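N-acetyl-beta-D glucosaminidase (Rhizomucor miehei CAU432, PDB 4ZM6) probably removes N-acetylglucosamine units as a family 3 glycoside hydrolase and, through a GCN5-related region that binds acetyl-CoA, acetylates glucosamine. Local coordinates at residues I783-K788 / E792-M797. Residues are numbered along the deposited sequence; the frame is centred on the assembly and turned at random.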
ATOM      1  N   ILE A 783      21.218  21.369  19.827  1.00 44.45           N
ATOM      2  CA  ILE A 783      21.452  19.951  20.093  1.00 44.43           C
ATOM      3  C   ILE A 783      22.942  19.651  20.276  1.00 45.18           C
ATOM      4  O   ILE A 783      23.314  18.535  20.647  1.00 45.84           O
ATOM      5  CB  ILE A 783      20.870  19.055  18.973  1.00 43.91           C
ATOM      6  CG1 ILE A 783      21.574  19.306  17.630  1.00 45.67           C
ATOM      7  CG2 ILE A 783      19.377  19.296  18.825  1.00 42.94           C
ATOM      8  CD1 ILE A 783      21.203  18.318  16.542  1.00 45.68           C
ATOM      9  N   TRP A 784      23.792  20.646  20.039  1.00 44.61           N
ATOM     10  CA  TRP A 784      25.232  20.433  20.016  1.00 46.48           C
ATOM     11  C   TRP A 784      25.831  20.669  21.400  1.00 48.28           C
ATOM     12  O   TRP A 784      26.762  21.462  21.558  1.00 49.17           O
ATOM     13  CB  TRP A 784      25.883  21.363  18.982  1.00 45.51           C
ATOM     14  CG  TRP A 784      25.274  21.263  17.616  1.00 43.70           C
ATOM     15  CD1 TRP A 784      24.665  22.264  16.909  1.00 42.63           C
ATOM     16  CD2 TRP A 784      25.205  20.097  16.798  1.00 42.61           C
ATOM     17  NE1 TRP A 784      24.223  21.789  15.703  1.00 41.48           N
ATOM     18  CE2 TRP A 784      24.544  20.460  15.607  1.00 42.35           C
ATOM     19  CE3 TRP A 784      25.644  18.776  16.952  1.00 43.24           C
ATOM     20  CZ2 TRP A 784      24.309  19.548  14.576  1.00 42.70           C
ATOM     21  CZ3 TRP A 784      25.408  17.866  15.919  1.00 42.62           C
ATOM     22  CH2 TRP A 784      24.744  18.259  14.751  1.00 41.88           C
ATOM     23  N   THR A 785      25.311  19.957  22.395  1.00 49.82           N
ATOM     24  CA  THR A 785      25.664  20.202  23.796  1.00 52.35           C
ATOM     25  C   THR A 785      26.818  19.336  24.302  1.00 53.54           C
ATOM     26  O   THR A 785      27.142  19.374  25.490  1.00 56.43           O
ATOM     27  CB  THR A 785      24.449  19.983  24.722  1.00 53.32           C
ATOM     28  OG1 THR A 785      23.931  18.659  24.534  1.00 55.44           O
ATOM     29  CG2 THR A 785      23.356  21.007  24.432  1.00 52.94           C
ATOM     30  N   ASP A 786      27.446  18.574  23.412  1.00 54.86           N
ATOM     31  CA  ASP A 786      28.600  17.753  23.778  1.00 56.03           C
ATOM     32  C   ASP A 786      29.706  18.639  24.350  1.00 59.55           C
ATOM     33  O   ASP A 786      29.853  19.791  23.942  1.00 60.73           O
ATOM     34  CB  ASP A 786      29.094  16.990  22.545  1.00 54.23           C
ATOM     35  CG  ASP A 786      30.237  16.056  22.850  1.00 53.68           C
ATOM     36  OD1 ASP A 786      31.390  16.533  22.900  1.00 54.38           O
ATOM     37  OD2 ASP A 786      29.985  14.844  23.017  1.00 53.05           O
ATOM     38  N   ASP A 787      30.486  18.102  25.284  1.00 62.60           N
ATOM     39  CA  ASP A 787      31.553  18.876  25.935  1.00 66.57           C
ATOM     40  C   ASP A 787      32.542  19.501  24.944  1.00 65.78           C
ATOM     41  O   ASP A 787      33.087  20.571  25.210  1.00 68.54           O
ATOM     42  CB  ASP A 787      32.326  18.009  26.935  1.00 70.63           C
ATOM     43  CG  ASP A 787      31.461  17.524  28.082  1.00 75.75           C
ATOM     44  OD1 ASP A 787      30.225  17.421  27.903  1.00 81.85           O
ATOM     45  OD2 ASP A 787      32.020  17.235  29.163  1.00 78.66           O
ATOM     46  N   LYS A 788      32.772  18.841  23.810  1.00 62.80           N
ATOM     47  CA  LYS A 788      33.749  19.313  22.832  1.00 61.45           C
ATOM     48  C   LYS A 788      33.197  20.407  21.907  1.00 61.31           C
ATOM     49  O   LYS A 788      33.941  20.973  21.107  1.00 62.23           O
ATOM     50  CB  LYS A 788      34.280  18.134  22.009  1.00 58.64           C
ATOM     51  N   GLU A 792      27.351  22.125  28.610  1.00 64.78           N
ATOM     52  CA  GLU A 792      26.114  22.104  29.373  1.00 66.09           C
ATOM     53  C   GLU A 792      25.636  23.536  29.575  1.00 64.82           C
ATOM     54  O   GLU A 792      24.453  23.834  29.433  1.00 63.01           O
ATOM     55  CB  GLU A 792      26.356  21.469  30.740  1.00 69.06           C
ATOM     56  CG  GLU A 792      26.669  19.986  30.687  1.00 71.36           C
ATOM     57  CD  GLU A 792      25.415  19.149  30.615  1.00 74.71           C
ATOM     58  OE1 GLU A 792      24.633  19.180  31.589  1.00 77.49           O
ATOM     59  OE2 GLU A 792      25.208  18.465  29.589  1.00 79.31           O
ATOM     60  N   ARG A 793      26.576  24.412  29.926  1.00 65.07           N
ATOM     61  CA  ARG A 793      26.288  25.823  30.151  1.00 65.24           C
ATOM     62  C   ARG A 793      26.253  26.525  28.798  1.00 61.71           C
ATOM     63  O   ARG A 793      27.207  27.195  28.393  1.00 62.84           O
ATOM     64  CB  ARG A 793      27.327  26.445  31.099  1.00 67.74           C
ATOM     65  CG  ARG A 793      27.373  25.820  32.495  1.00 71.47           C
ATOM     66  CD  ARG A 793      26.314  26.374  33.453  1.00 77.14           C
ATOM     67  NE  ARG A 793      24.948  26.362  32.901  1.00 82.27           N
ATOM     68  CZ  ARG A 793      24.039  25.396  33.071  1.00 82.67           C
ATOM     69  NH1 ARG A 793      24.302  24.310  33.796  1.00 84.72           N
ATOM     70  NH2 ARG A 793      22.842  25.521  32.502  1.00 81.29           N
ATOM     71  N   SER A 794      25.127  26.360  28.113  1.00 56.40           N
ATOM     72  CA  SER A 794      24.995  26.758  26.725  1.00 53.13           C
ATOM     73  C   SER A 794      23.577  27.184  26.381  1.00 52.36           C
ATOM     74  O   SER A 794      22.604  26.731  26.995  1.00 53.81           O
ATOM     75  CB  SER A 794      25.387  25.586  25.831  1.00 53.10           C
ATOM     76  OG  SER A 794      24.584  24.453  26.112  1.00 51.09           O
ATOM     77  N   GLY A 795      23.470  28.041  25.373  1.00 50.57           N
ATOM     78  CA  GLY A 795      22.179  28.540  24.905  1.00 49.56           C
ATOM     79  C   GLY A 795      22.334  29.258  23.579  1.00 47.37           C
ATOM     80  O   GLY A 795      23.337  29.086  22.900  1.00 47.29           O
ATOM     81  N   GLY A 796      21.347  30.064  23.210  1.00 45.58           N
ATOM     82  CA  GLY A 796      21.413  30.806  21.963  1.00 45.90           C
ATOM     83  C   GLY A 796      20.149  31.583  21.676  1.00 47.68           C
ATOM     84  O   GLY A 796      19.275  31.707  22.534  1.00 50.17           O
ATOM     85  N   MET A 797      20.049  32.102  20.457  1.00 48.71           N
ATOM     86  CA  MET A 797      18.886  32.883  20.047  1.00 49.34           C
ATOM     87  C   MET A 797      18.544  32.626  18.583  1.00 47.24           C
ATOM     88  O   MET A 797      19.334  32.031  17.851  1.00 44.99           O
ATOM     89  CB  MET A 797      19.143  34.377  20.272  1.00 51.19           C
ATOM     90  CG  MET A 797      20.138  34.998  19.303  1.00 51.92           C
ATOM     91  SD  MET A 797      20.635  36.657  19.786  1.00 53.26           S
ATOM     92  CE  MET A 797      21.742  36.264  21.127  1.00 53.34           C
TER
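Thr785 and Ser794 meet where the loop joining the antiparallel neighbours 763-771 and 794-802 doubles back beside the second strand's first residue. The methyl CG2 of Thr785 comes to 4.0 Å from OG of Ser794, a van der Waals approach between a nonpolar branch and a hydroxyl. Both side chains point across the gap. In Thr785, OG1 stands between the backbone N and the carbonyl carbon (chi1 56°), which puts CG2 beside the backbone N, the branch that reaches the serine. Threonine suits the place because one branch can pack while the other stays polar; its side chain also touches Thr772. The small serine fits a buried strand start, where its hydroxyl is hydrogen-bonded both to Gly791 O and to OG1 of Thr772, just after strand 763-771.

Glu792 contributes a looser approach at the exposed side. Its backbone N stands 4.2 Å from Thr785 O, too long for a hydrogen bond, and although its CB starts away from the loop, chi2 of -84° folds the chain back, bringing the carboxylate nearer. OE1 is hydrogen-bonded to His773 NE2, while Glu792 OE2 lies 5.4 Å from Asp787 OD1, a like-charge proximity that solvent and the histidine probably ease. The loop keeps its own shape through an Asx turn: Asp786 OD1 accepts from Lys788 N at 2.8 Å. The Trp784 ring meets those of Trp565, Tyr832 and Trp850.

With a single side-chain approach and 117 Å² buried, direct cohesion is slight in this second N-acetyltransferase-family region, away from the acetyl-CoA site; Ser794 and Glu792 are probably held more by polar partners outside the two segments.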